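Local coordinates for protein uronate isomerase (Caulobacter crescentus, PDB 2Q01) that catalyses the isomerisation of D-glucuronate to D-fructuronate and of D-galacturonate to D-tagaturonate in pentose and glucuronate interconversion, at residues L35-P40 / F163-L168; T44-F49 / Q179-I184; H192-Y197 / P476-P481; G246-D251 / Y470-R475. One frame throughout, in Å; residues are numbered along the deposited sequence. Where two conformers were deposited one is given.

How the contacts relate
The four contacts show how a TIM barrel is tied together by residues far apart in sequence. Contact 1 pairs strands 37-39 and 165-169; contact 2, its centre about 16 Å away, joins the helices that follow those strands, so the segments of the two alternate along the chain. Contact 3 brings the tail after helix 451-469 against strand 192-194, which borders 165-169 in the same parallel sheet; its centre lies about 11 Å from those of contacts 1 and 2. Contact 4, nested inside the loop closed by contact 3 and about 9 Å from it between centres, sets the beginning of that tail beside strand 249-252. The C-terminal tail thus spans several strands of the barrel.

Contact 1: L35-P40 / F163-L168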
loop_
_atom_site.group_PDB
_atom_site.type_symbol
_atom_site.label_atom_id
_atom_site.label_comp_id
_atom_site.label_asym_id
_atom_site.label_seq_id
_atom_site.Cartn_x
_atom_site.Cartn_y
_atom_site.Cartn_z
ATOM N N LEU B 35 -28.047 16.870 -7.844
ATOM C CA LEU B 35 -28.223 15.999 -9.007
ATOM C C LEU B 35 -28.894 14.691 -8.585
ATOM O O LEU B 35 -28.727 14.255 -7.437
ATOM C CB LEU B 35 -26.875 15.709 -9.680
ATOM C CG LEU B 35 -26.265 16.775 -10.594
ATOM C CD1 LEU B 35 -24.892 16.337 -11.048
ATOM C CD2 LEU B 35 -27.152 17.062 -11.800
ATOM N N PRO B 36 -29.664 14.068 -9.500
ATOM C CA PRO B 36 -30.294 12.793 -9.154
ATOM C C PRO B 36 -29.280 11.701 -8.839
ATOM O O PRO B 36 -28.163 11.715 -9.364
ATOM C CB PRO B 36 -31.086 12.433 -10.421
ATOM C CG PRO B 36 -31.279 13.739 -11.138
ATOM C CD PRO B 36 -30.012 14.488 -10.871
ATOM N N ILE B 37 -29.670 10.779 -7.967
ATOM C CA ILE B 37 -28.830 9.645 -7.602
ATOM C C ILE B 37 -28.930 8.531 -8.654
ATOM O O ILE B 37 -30.021 8.058 -8.983
ATOM C CB ILE B 37 -29.199 9.122 -6.193
ATOM C CG1 ILE B 37 -28.776 10.135 -5.125
ATOM C CG2 ILE B 37 -28.559 7.762 -5.919
ATOM C CD1 ILE B 37 -29.438 9.923 -3.779
ATOM N N ILE B 38 -27.786 8.142 -9.201
ATOM C CA ILE B 38 -27.710 6.974 -10.074
ATOM C C ILE B 38 -26.981 5.868 -9.328
ATOM O O ILE B 38 -25.804 6.008 -8.964
ATOM C CB ILE B 38 -27.012 7.286 -11.407
ATOM C CG1 ILE B 38 -27.805 8.344 -12.171
ATOM C CG2 ILE B 38 -26.865 6.020 -12.250
ATOM C CD1 ILE B 38 -26.977 9.078 -13.170
ATOM N N SER B 39 -27.704 4.778 -9.100
ATOM C CA SER B 39 -27.232 3.696 -8.256
ATOM C C SER B 39 -27.213 2.365 -9.030
ATOM O O SER B 39 -28.119 1.541 -8.885
ATOM C CB SER B 39 -28.108 3.614 -7.005
ATOM O OG SER B 39 -27.631 2.634 -6.110
ATOM N N PRO B 40 -26.155 2.140 -9.835
ATOM C CA PRO B 40 -26.169 1.081 -10.840
ATOM C C PRO B 40 -25.778 -0.317 -10.331
ATOM O O PRO B 40 -25.856 -1.283 -11.092
ATOM C CB PRO B 40 -25.169 1.587 -11.875
ATOM C CG PRO B 40 -24.216 2.453 -11.103
ATOM C CD PRO B 40 -24.868 2.863 -9.820
ATOM N N PHE B 163 -35.825 10.994 -2.263
ATOM C CA PHE B 163 -34.370 10.856 -2.341
ATOM C C PHE B 163 -33.817 11.268 -3.709
ATOM O O PHE B 163 -32.602 11.452 -3.864
ATOM C CB PHE B 163 -33.935 9.425 -2.012
ATOM C CG PHE B 163 -34.072 9.049 -0.553
ATOM C CD1 PHE B 163 -34.188 10.020 0.443
ATOM C CD2 PHE B 163 -34.044 7.707 -0.175
ATOM C CE1 PHE B 163 -34.303 9.659 1.784
ATOM C CE2 PHE B 163 -34.152 7.337 1.163
ATOM C CZ PHE B 163 -34.282 8.314 2.145
ATOM N N ASN B 164 -34.718 11.420 -4.679
ATOM C CA ASN B 164 -34.391 11.816 -6.050
ATOM C C ASN B 164 -33.535 10.751 -6.731
ATOM O O ASN B 164 -32.524 11.045 -7.367
ATOM C CB ASN B 164 -33.750 13.220 -6.108
ATOM C CG ASN B 164 -33.834 13.858 -7.490
ATOM O OD1 ASN B 164 -33.063 14.767 -7.806
ATOM N ND2 ASN B 164 -34.766 13.385 -8.316
ATOM N N ILE B 165 -33.948 9.499 -6.572
ATOM C CA ILE B 165 -33.257 8.400 -7.214
ATOM C C ILE B 165 -33.759 8.300 -8.639
ATOM O O ILE B 165 -34.959 8.187 -8.882
ATOM C CB ILE B 165 -33.419 7.075 -6.444
ATOM C CG1 ILE B 165 -32.896 7.247 -5.010
ATOM C CG2 ILE B 165 -32.677 5.934 -7.166
ATOM C CD1 ILE B 165 -33.390 6.215 -4.010
ATOM N N GLU B 166 -32.827 8.380 -9.579
ATOM C CA GLU B 166 -33.149 8.247 -10.984
ATOM C C GLU B 166 -33.188 6.775 -11.381
ATOM O O GLU B 166 -34.163 6.318 -11.976
ATOM C CB GLU B 166 -32.137 9.007 -11.827
ATOM C CG GLU B 166 -32.465 8.995 -13.300
ATOM C CD GLU B 166 -31.946 10.207 -14.022
ATOM O OE1 GLU B 166 -31.204 10.013 -15.001
ATOM O OE2 GLU B 166 -32.282 11.345 -13.619
ATOM N N THR B 167 -32.124 6.050 -11.036
ATOM C CA THR B 167 -31.984 4.627 -11.335
ATOM C C THR B 167 -31.526 3.896 -10.080
ATOM O O THR B 167 -30.601 4.344 -9.404
ATOM C CB THR B 167 -30.944 4.403 -12.464
ATOM O OG1 THR B 167 -31.383 5.071 -13.653
ATOM C CG2 THR B 167 -30.736 2.918 -12.760
ATOM N N LEU B 168 -32.193 2.788 -9.763
ATOM C CA LEU B 168 -31.749 1.888 -8.700
ATOM C C LEU B 168 -31.696 0.467 -9.239
ATOM O O LEU B 168 -32.687 -0.037 -9.759
ATOM C CB LEU B 168 -32.699 1.957 -7.499
ATOM C CG LEU B 168 -32.403 1.120 -6.252
ATOM C CD1 LEU B 168 -31.059 1.493 -5.639
ATOM C CD2 LEU B 168 -33.509 1.297 -5.227
#
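Neighbouring parallel strands 37-39 and 165-169 of the TIM barrel meet around a beta bulge: I37 pairs with I165 but I38 with T167, making E166 the extra residue. I37 bonds on both sides of I165, its N donating to N164 O and its O accepting from E166 N, each at 2.9 Å and in the carbonyl plane, whereas the next bond, S39 N to T167 O at 2.9 Å, comes from 31° above that plane. The side chain of E166 leaves the bulge toward the first strand and lies alongside P36. Its CB is 3.7 Å from I37 O and 3.8 Å from P36 CB; CG stands anti to the backbone N (chi1 -176°), and the chain runs extended until OE2 meets both CB and CG of P36 at 3.6 Å. The other oxygen, OE1, turns to a salt bridge with K467 of helix 451-469, a charge likely to keep the carboxylate ionised. I37, I165, S39 and L168 share one face of the sheet. There S39 OG, hydrogen-bonded to D417, lies 3.6 Å from L168 CD1. N164, with positive phi in a Schellman motif, closes helix 156-162, and just before it I37 CD1 rests 3.5 Å from F163 O.

Contact 2: T44-F49 / Q179-I184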
loop_
_atom_site.group_PDB
_atom_site.type_symbol
_atom_site.label_atom_id
_atom_site.label_comp_id
_atom_site.label_asym_id
_atom_site.label_seq_id
_atom_site.Cartn_x
_atom_site.Cartn_y
_atom_site.Cartn_z
ATOM N N THR B 44 -30.734 -3.816 -2.611
ATOM C CA THR B 44 -32.055 -3.561 -2.032
ATOM C C THR B 44 -33.052 -4.605 -2.540
ATOM O O THR B 44 -32.847 -5.204 -3.603
ATOM C CB THR B 44 -32.582 -2.122 -2.323
ATOM O OG1 THR B 44 -32.787 -1.949 -3.730
ATOM C CG2 THR B 44 -31.608 -1.056 -1.803
ATOM N N ASP B 45 -34.115 -4.828 -1.773
ATOM C CA ASP B 45 -35.140 -5.812 -2.113
ATOM C C ASP B 45 -36.148 -5.149 -3.049
ATOM O O ASP B 45 -36.760 -4.152 -2.673
ATOM C CB ASP B 45 -35.829 -6.295 -0.831
ATOM C CG ASP B 45 -36.590 -7.603 -1.005
ATOM O OD1 ASP B 45 -36.849 -8.256 0.028
ATOM O OD2 ASP B 45 -36.946 -7.985 -2.138
ATOM N N PRO B 46 -36.315 -5.694 -4.273
ATOM C CA PRO B 46 -37.305 -5.193 -5.243
ATOM C C PRO B 46 -38.761 -5.304 -4.784
ATOM O O PRO B 46 -39.617 -4.577 -5.286
ATOM C CB PRO B 46 -37.086 -6.095 -6.461
ATOM C CG PRO B 46 -36.444 -7.330 -5.917
ATOM C CD PRO B 46 -35.546 -6.821 -4.833
ATOM N N SER B 47 -39.031 -6.208 -3.845
ATOM C CA SER B 47 -40.375 -6.401 -3.307
ATOM C C SER B 47 -40.846 -5.216 -2.466
ATOM O O SER B 47 -42.050 -5.014 -2.305
ATOM C CB SER B 47 -40.440 -7.679 -2.476
ATOM O OG SER B 47 -39.809 -7.498 -1.223
ATOM N N TRP B 48 -39.897 -4.445 -1.932
ATOM C CA TRP B 48 -40.199 -3.230 -1.173
ATOM C C TRP B 48 -40.969 -2.210 -2.005
ATOM O O TRP B 48 -41.850 -1.530 -1.492
ATOM C CB TRP B 48 -38.920 -2.573 -0.642
ATOM C CG TRP B 48 -38.180 -3.354 0.416
ATOM C CD1 TRP B 48 -38.675 -4.350 1.214
ATOM C CD2 TRP B 48 -36.815 -3.164 0.815
ATOM N NE1 TRP B 48 -37.699 -4.801 2.072
ATOM C CE2 TRP B 48 -36.549 -4.089 1.850
ATOM C CE3 TRP B 48 -35.787 -2.304 0.392
ATOM C CZ2 TRP B 48 -35.293 -4.187 2.464
ATOM C CZ3 TRP B 48 -34.538 -2.400 1.006
ATOM C CH2 TRP B 48 -34.303 -3.335 2.031
ATOM N N PHE B 49 -40.643 -2.125 -3.291
ATOM C CA PHE B 49 -41.273 -1.160 -4.187
ATOM C C PHE B 49 -42.457 -1.743 -4.953
ATOM O O PHE B 49 -43.291 -0.994 -5.464
ATOM C CB PHE B 49 -40.236 -0.564 -5.147
ATOM C CG PHE B 49 -39.005 -0.063 -4.456
ATOM C CD1 PHE B 49 -37.835 -0.815 -4.460
ATOM C CD2 PHE B 49 -39.025 1.145 -3.764
ATOM C CE1 PHE B 49 -36.699 -0.362 -3.801
ATOM C CE2 PHE B 49 -37.894 1.604 -3.103
ATOM C CZ PHE B 49 -36.730 0.850 -3.121
ATOM N N GLN B 179 -40.210 -11.430 -10.576
ATOM C CA GLN B 179 -41.585 -11.174 -10.171
ATOM C C GLN B 179 -41.826 -9.717 -9.765
ATOM O O GLN B 179 -42.735 -9.060 -10.272
ATOM C CB GLN B 179 -41.871 -12.089 -8.977
ATOM C CG GLN B 179 -43.321 -12.306 -8.611
ATOM C CD GLN B 179 -43.475 -13.142 -7.350
ATOM O OE1 GLN B 179 -44.524 -13.120 -6.705
ATOM N NE2 GLN B 179 -42.426 -13.879 -6.988
ATOM N N HIS B 180 -40.998 -9.225 -8.850
ATOM C CA HIS B 180 -41.207 -7.922 -8.235
ATOM C C HIS B 180 -40.814 -6.773 -9.148
ATOM O O HIS B 180 -41.335 -5.674 -9.016
ATOM C CB HIS B 180 -40.467 -7.845 -6.902
ATOM C CG HIS B 180 -40.848 -8.936 -5.953
ATOM N ND1 HIS B 180 -42.093 -9.008 -5.368
ATOM C CD2 HIS B 180 -40.159 -10.012 -5.509
ATOM C CE1 HIS B 180 -42.151 -10.077 -4.595
ATOM N NE2 HIS B 180 -40.991 -10.704 -4.663
ATOM N N HIS B 181 -39.909 -7.043 -10.082
ATOM C CA HIS B 181 -39.531 -6.065 -11.090
ATOM C C HIS B 181 -40.625 -5.866 -12.124
ATOM O O HIS B 181 -40.844 -4.747 -12.578
ATOM C CB HIS B 181 -38.242 -6.488 -11.780
ATOM C CG HIS B 181 -37.045 -6.421 -10.893
ATOM N ND1 HIS B 181 -36.675 -7.461 -10.070
ATOM C CD2 HIS B 181 -36.145 -5.433 -10.685
ATOM C CE1 HIS B 181 -35.585 -7.124 -9.407
ATOM N NE2 HIS B 181 -35.248 -5.894 -9.753
ATOM N N ALA B 182 -41.294 -6.956 -12.503
ATOM C CA ALA B 182 -42.439 -6.894 -13.417
ATOM C C ALA B 182 -43.595 -6.105 -12.810
ATOM O O ALA B 182 -44.284 -5.371 -13.516
ATOM C CB ALA B 182 -42.893 -8.293 -13.809
ATOM N N ALA B 183 -43.783 -6.245 -11.499
ATOM C CA ALA B 183 -44.848 -5.552 -10.780
ATOM C C ALA B 183 -44.567 -4.060 -10.637
ATOM O O ALA B 183 -45.499 -3.258 -10.590
ATOM C CB ALA B 183 -45.062 -6.183 -9.419
ATOM N N ILE B 184 -43.287 -3.702 -10.564
ATOM C CA ILE B 184 -42.862 -2.309 -10.476
ATOM C C ILE B 184 -43.159 -1.592 -11.787
ATOM O O ILE B 184 -43.716 -0.491 -11.789
ATOM C CB ILE B 184 -41.360 -2.181 -10.092
ATOM C CG1 ILE B 184 -41.172 -2.402 -8.587
ATOM C CG2 ILE B 184 -40.794 -0.804 -10.482
ATOM C CD1 ILE B 184 -39.744 -2.764 -8.184
#
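D45 OD2 is gripped twice by S47: a nearly straight bond from S47 N at 3.2 Å (N-H...O angle 163°), closing an Asx turn that caps the helix, and a weak one from S47 OG at 3.0 Å. The hydroxyl can join in because it occupies the crowded position between the backbone N and the carbonyl carbon. The backbone of the first turn sets S47 CB over the H180 ring almost centrally, 3.5 Å from the centroid and only 7° off the normal, in a CH-pi contact. Helices 47-51 and 179-186, joined in this way, follow the adjacent strands 37-39 and 165-169 of the TIM barrel. A second CH-pi contact lies one residue earlier in 44-49 and one later in 179-184: P46 CB sits over the H181 face, 3.8 Å from its centroid and 28° off the normal, displaced toward the rim. The rotation of this imidazole is fixed from beyond the two segments, NE2 being hydrogen-bonded to T170 OG1 and weakly to I194 O. One turn further, I184 pushes its CD1 into the bend, 3.4 Å from P46 O and 3.8 Å from F49 CB, while the F49 ring packs edge-to-face with F422.

Contact 3: H192-Y197 / P476-P481; sequences HVITAY and PDWARP
H192 and W478 cross at about a right angle where the tail after helix 451-469 folds against strand 192-194 of the TIM barrel's parallel sheet. In H192, CG is anti to the backbone N (chi1 -173°), carrying the imidazole to the tail; in W478, CG takes the crowded position between the backbone N and the carbonyl carbon (chi1 55°), sending the indole back over the strand. P476 CG lies 3.3 Å above one indole face, toward the rim. The rings form an oblique pair, planes at 31°, with W478 CH2 3.4 Å from H192 CD2. I194 serves both through one methyl: CG2 lies 3.3 Å above the imidazole plane, toward its rim, and 4.0 Å from W478 CH2, at the indole edge. P476 and A479, the ends of a type I turn, approach the imidazole obliquely from the other side of its plane, with P476 CD 3.5 Å from H192 NE2 and A479 CB 3.9 Å from H192 CB. An alanine in place of W478 would probably loosen the tail, since the indole's contacts with H192 and I194 would go. H192 ND1 is hydrogen-bonded to T167 OG1 of strand 165-169, V193 packs on I184 of helix 179-186, and W478 reaches R185 of that helix.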
loop_
_atom_site.group_PDB
_atom_site.type_symbol
_atom_site.label_atom_id
_atom_site.label_comp_id
_atom_site.label_asym_id
_atom_site.label_seq_id
_atom_site.Cartn_x
_atom_site.Cartn_y
_atom_site.Cartn_z
ATOM N N HIS B 192 -37.530 3.835 -11.714
ATOM C CA HIS B 192 -36.697 2.998 -12.564
ATOM C C HIS B 192 -35.874 2.067 -11.686
ATOM O O HIS B 192 -34.690 2.297 -11.434
ATOM C CB HIS B 192 -35.825 3.878 -13.464
ATOM C CG HIS B 192 -35.042 3.133 -14.504
ATOM N ND1 HIS B 192 -33.667 3.201 -14.587
ATOM C CD2 HIS B 192 -35.438 2.336 -15.523
ATOM C CE1 HIS B 192 -33.249 2.466 -15.601
ATOM N NE2 HIS B 192 -34.305 1.931 -16.187
ATOM N N VAL B 193 -36.538 1.025 -11.194
ATOM C CA VAL B 193 -35.882 -0.032 -10.440
ATOM C C VAL B 193 -35.577 -1.180 -11.398
ATOM O O VAL B 193 -36.484 -1.804 -11.949
ATOM C CB VAL B 193 -36.731 -0.514 -9.246
ATOM C CG1 VAL B 193 -36.031 -1.657 -8.521
ATOM C CG2 VAL B 193 -37.011 0.645 -8.281
ATOM N N ILE B 194 -34.290 -1.428 -11.612
ATOM C CA ILE B 194 -33.845 -2.476 -12.528
ATOM C C ILE B 194 -33.075 -3.564 -11.787
ATOM O O ILE B 194 -32.949 -3.528 -10.562
ATOM C CB ILE B 194 -33.002 -1.914 -13.706
ATOM C CG1 ILE B 194 -31.769 -1.158 -13.200
ATOM C CG2 ILE B 194 -33.861 -1.027 -14.586
ATOM C CD1 ILE B 194 -30.743 -0.869 -14.275
ATOM N N THR B 195 -32.567 -4.530 -12.539
ATOM C CA THR B 195 -31.876 -5.672 -11.954
ATOM C C THR B 195 -30.451 -5.822 -12.498
ATOM O O THR B 195 -30.034 -5.082 -13.390
ATOM C CB THR B 195 -32.700 -6.973 -12.142
ATOM O OG1 THR B 195 -32.000 -8.076 -11.561
ATOM C CG2 THR B 195 -32.967 -7.253 -13.619
ATOM N N ALA B 196 -29.702 -6.760 -11.923
ATOM C CA ALA B 196 -28.376 -7.121 -12.413
ATOM C C ALA B 196 -28.229 -8.637 -12.368
ATOM O O ALA B 196 -28.730 -9.282 -11.448
ATOM C CB ALA B 196 -27.297 -6.451 -11.577
ATOM N N TYR B 197 -27.547 -9.192 -13.369
ATOM C CA TYR B 197 -27.387 -10.640 -13.521
ATOM C C TYR B 197 -26.198 -11.180 -12.729
ATOM O O TYR B 197 -25.049 -10.924 -13.083
ATOM C CB TYR B 197 -27.216 -10.973 -15.003
ATOM C CG TYR B 197 -27.283 -12.445 -15.356
ATOM C CD1 TYR B 197 -28.510 -13.094 -15.469
ATOM C CD2 TYR B 197 -26.124 -13.174 -15.622
ATOM C CE1 TYR B 197 -28.586 -14.426 -15.811
ATOM C CE2 TYR B 197 -26.187 -14.519 -15.970
ATOM C CZ TYR B 197 -27.427 -15.133 -16.064
ATOM O OH TYR B 197 -27.530 -16.453 -16.399
ATOM N N PRO B 476 -36.361 3.365 -20.438
ATOM C CA PRO B 476 -37.496 2.670 -21.019
ATOM C C PRO B 476 -38.796 3.445 -20.794
ATOM O O PRO B 476 -38.848 4.338 -19.941
ATOM C CB PRO B 476 -37.515 1.332 -20.272
ATOM C CG PRO B 476 -36.334 1.345 -19.334
ATOM C CD PRO B 476 -35.950 2.764 -19.159
ATOM N N ASP B 477 -39.828 3.094 -21.558
ATOM C CA ASP B 477 -41.119 3.785 -21.531
ATOM C C ASP B 477 -41.877 3.599 -20.218
ATOM O O ASP B 477 -42.695 4.444 -19.850
ATOM C CB ASP B 477 -41.999 3.318 -22.698
ATOM C CG ASP B 477 -41.316 3.465 -24.053
ATOM O OD1 ASP B 477 -41.851 4.204 -24.909
ATOM O OD2 ASP B 477 -40.249 2.843 -24.264
ATOM N N TRP B 478 -41.596 2.498 -19.521
ATOM C CA TRP B 478 -42.301 2.150 -18.283
ATOM C C TRP B 478 -41.882 2.966 -17.061
ATOM O O TRP B 478 -42.572 2.959 -16.036
ATOM C CB TRP B 478 -42.200 0.644 -17.991
ATOM C CG TRP B 478 -40.803 0.061 -17.923
ATOM C CD1 TRP B 478 -40.165 -0.639 -18.903
ATOM C CD2 TRP B 478 -39.896 0.096 -16.801
ATOM N NE1 TRP B 478 -38.920 -1.037 -18.473
ATOM C CE2 TRP B 478 -38.730 -0.598 -17.189
ATOM C CE3 TRP B 478 -39.959 0.643 -15.509
ATOM C CZ2 TRP B 478 -37.631 -0.753 -16.335
ATOM C CZ3 TRP B 478 -38.872 0.483 -14.660
ATOM C CH2 TRP B 478 -37.722 -0.208 -15.079
ATOM N N ALA B 479 -40.746 3.650 -17.175
ATOM C CA ALA B 479 -40.239 4.525 -16.124
ATOM C C ALA B 479 -40.540 5.997 -16.432
ATOM O O ALA B 479 -41.059 6.324 -17.505
ATOM C CB ALA B 479 -38.740 4.312 -15.951
ATOM N N ARG B 480 -40.208 6.879 -15.492
ATOM C CA ARG B 480 -40.289 8.323 -15.711
ATOM C C ARG B 480 -39.250 8.775 -16.734
ATOM O O ARG B 480 -38.245 8.086 -16.943
ATOM C CB ARG B 480 -40.019 9.068 -14.408
ATOM C CG ARG B 480 -41.155 9.080 -13.438
ATOM C CD ARG B 480 -40.638 9.479 -12.081
ATOM N NE ARG B 480 -41.492 8.954 -11.026
ATOM C CZ ARG B 480 -41.070 8.593 -9.821
ATOM N NH1 ARG B 480 -39.785 8.688 -9.494
ATOM N NH2 ARG B 480 -41.940 8.124 -8.943
ATOM N N PRO B 481 -39.492 9.924 -17.396
ATOM C CA PRO B 481 -38.365 10.578 -18.060
ATOM C C PRO B 481 -37.375 11.161 -17.038
ATOM O O PRO B 481 -37.737 11.411 -15.880
ATOM C CB PRO B 481 -39.031 11.684 -18.885
ATOM C CG PRO B 481 -40.324 11.945 -18.203
ATOM C CD PRO B 481 -40.764 10.636 -17.626
#

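Contact 4: G246-D251 / Y470-R475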
loop_
_atom_site.group_PDB
_atom_site.type_symbol
_atom_site.label_atom_id
_atom_site.label_comp_id
_atom_site.label_asym_id
_atom_site.label_seq_id
_atom_site.Cartn_x
_atom_site.Cartn_y
_atom_site.Cartn_z
ATOM N N GLY B 246 -34.881 -4.698 -17.531
ATOM C CA GLY B 246 -34.167 -3.429 -17.471
ATOM C C GLY B 246 -32.680 -3.491 -17.182
ATOM O O GLY B 246 -32.021 -2.450 -17.151
ATOM N N ALA B 247 -32.154 -4.698 -16.970
ATOM C CA ALA B 247 -30.731 -4.893 -16.673
ATOM C C ALA B 247 -29.815 -4.421 -17.792
ATOM O O ALA B 247 -30.113 -4.585 -18.977
ATOM C CB ALA B 247 -30.433 -6.344 -16.347
ATOM N N THR B 248 -28.707 -3.811 -17.391
ATOM C CA THR B 248 -27.664 -3.388 -18.315
ATOM C C THR B 248 -26.333 -3.998 -17.897
ATOM O O THR B 248 -25.333 -3.875 -18.610
ATOM C CB THR B 248 -27.515 -1.846 -18.341
ATOM O OG1 THR B 248 -27.177 -1.364 -17.033
ATOM C CG2 THR B 248 -28.794 -1.157 -18.817
ATOM N N SER B 249 -26.332 -4.672 -16.749
ATOM C CA SER B 249 -25.096 -5.186 -16.179
ATOM C C SER B 249 -25.179 -6.623 -15.669
ATOM O O SER B 249 -26.258 -7.144 -15.389
ATOM C CB SER B 249 -24.604 -4.256 -15.067
ATOM O OG SER B 249 -23.296 -4.608 -14.658
ATOM N N SER B 250 -24.018 -7.263 -15.572
ATOM C CA SER B 250 -23.900 -8.551 -14.909
ATOM C C SER B 250 -22.876 -8.404 -13.780
ATOM O O SER B 250 -22.074 -7.464 -13.781
ATOM C CB SER B 250 -23.525 -9.664 -15.894
ATOM O OG SER B 250 -22.127 -9.780 -16.046
ATOM N N ASP B 251 -22.908 -9.314 -12.813
ATOM C CA ASP B 251 -22.034 -9.211 -11.639
ATOM C C ASP B 251 -21.451 -10.569 -11.241
ATOM O O ASP B 251 -22.157 -11.572 -11.232
ATOM C CB ASP B 251 -22.793 -8.576 -10.466
ATOM C CG ASP B 251 -21.911 -8.342 -9.253
ATOM O OD1 ASP B 251 -20.705 -8.069 -9.435
ATOM O OD2 ASP B 251 -22.423 -8.424 -8.115
ATOM N N TYR B 470 -22.736 2.306 -17.671
ATOM C CA TYR B 470 -23.778 1.315 -17.425
ATOM C C TYR B 470 -24.901 1.367 -18.454
ATOM O O TYR B 470 -25.975 0.833 -18.212
ATOM C CB TYR B 470 -24.346 1.479 -16.014
ATOM C CG TYR B 470 -23.399 1.003 -14.950
ATOM C CD1 TYR B 470 -22.485 1.872 -14.363
ATOM C CD2 TYR B 470 -23.403 -0.328 -14.539
ATOM C CE1 TYR B 470 -21.598 1.420 -13.395
ATOM C CE2 TYR B 470 -22.526 -0.784 -13.572
ATOM C CZ TYR B 470 -21.628 0.095 -13.004
ATOM O OH TYR B 470 -20.766 -0.359 -12.041
ATOM N N LYS B 471 -24.641 2.022 -19.587
ATOM C CA LYS B 471 -25.563 2.095 -20.733
ATOM C C LYS B 471 -26.995 2.499 -20.339
ATOM O O LYS B 471 -27.983 1.923 -20.805
ATOM C CB LYS B 471 -25.525 0.787 -21.542
ATOM C CG LYS B 471 -24.134 0.411 -22.074
ATOM C CD LYS B 471 -24.141 -0.972 -22.713
ATOM C CE LYS B 471 -22.779 -1.325 -23.300
ATOM N NZ LYS B 471 -22.811 -2.597 -24.093
ATOM N N LEU B 472 -27.076 3.504 -19.472
ATOM C CA LEU B 472 -28.327 3.975 -18.891
ATOM C C LEU B 472 -28.946 5.142 -19.664
ATOM O O LEU B 472 -29.907 5.765 -19.199
ATOM C CB LEU B 472 -28.083 4.376 -17.432
ATOM C CG LEU B 472 -28.522 3.477 -16.273
ATOM C CD1 LEU B 472 -28.621 2.024 -16.656
ATOM C CD2 LEU B 472 -27.563 3.644 -15.123
ATOM N N ASP B 473 -28.404 5.413 -20.852
ATOM C CA ASP B 473 -28.808 6.557 -21.669
ATOM C C ASP B 473 -30.164 6.394 -22.362
ATOM O O ASP B 473 -30.772 7.385 -22.774
ATOM C CB ASP B 473 -27.716 6.896 -22.689
ATOM C CG ASP B 473 -26.509 7.578 -22.051
ATOM O OD1 ASP B 473 -25.375 7.350 -22.530
ATOM O OD2 ASP B 473 -26.688 8.341 -21.075
ATOM N N GLN B 474 -30.631 5.155 -22.492
ATOM C CA GLN B 474 -31.979 4.897 -22.988
ATOM C C GLN B 474 -32.891 4.521 -21.829
ATOM O O GLN B 474 -32.856 3.386 -21.350
ATOM C CB GLN B 474 -32.003 3.781 -24.044
ATOM C CG GLN B 474 -31.171 4.035 -25.295
ATOM C CD GLN B 474 -29.921 3.169 -25.354
ATOM O OE1 GLN B 474 -29.849 2.226 -26.143
ATOM N NE2 GLN B 474 -28.936 3.477 -24.513
ATOM N N ARG B 475 -33.687 5.485 -21.365
ATOM C CA ARG B 475 -34.748 5.205 -20.403
ATOM C C ARG B 475 -35.838 4.408 -21.105
ATOM O O ARG B 475 -36.195 4.720 -22.245
ATOM C CB ARG B 475 -35.361 6.495 -19.842
ATOM C CG ARG B 475 -34.507 7.243 -18.836
ATOM C CD ARG B 475 -34.554 6.618 -17.454
ATOM N NE ARG B 475 -35.657 7.120 -16.637
ATOM C CZ ARG B 475 -35.624 7.178 -15.306
ATOM N NH1 ARG B 475 -36.660 7.647 -14.617
ATOM N NH2 ARG B 475 -34.544 6.775 -14.657
#
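T248 carries the polar link between these segments: its OG1 donates to Y470 O at 2.8 Å, in the carbonyl plane and on a lone pair, with a C=O...donor angle of 144°. The hydroxyl gets there from the crowded position between the backbone N and the carbonyl carbon (chi1 60°), and the methyl lies 3.5 Å (CG2) from the same Y470 O, with K471 O a little farther. L472 crosses the threonine at about a right angle, its CD1 3.7 Å from OG1 and 3.8 Å from CG2. A valine in place of T248 would lose the hydrogen bond to Y470 O and would probably leave that carbonyl less firmly held. The accepting carbonyl belongs to the close of helix 451-469, a Schellman motif with K471, of positive phi, as its C-prime residue: L472 N bonds back to K467 O and K471 N to K468 O. T248 leads into strand 249-252 of the TIM barrel, where S249 OG sits at the edge of the Y470 ring, 4.0 Å from CE2. That hydroxyl is held by V305 O and Q307 OE1 of the next strand, 305-308, and K471 NZ is hydrogen-bonded to G303 O, just before that strand.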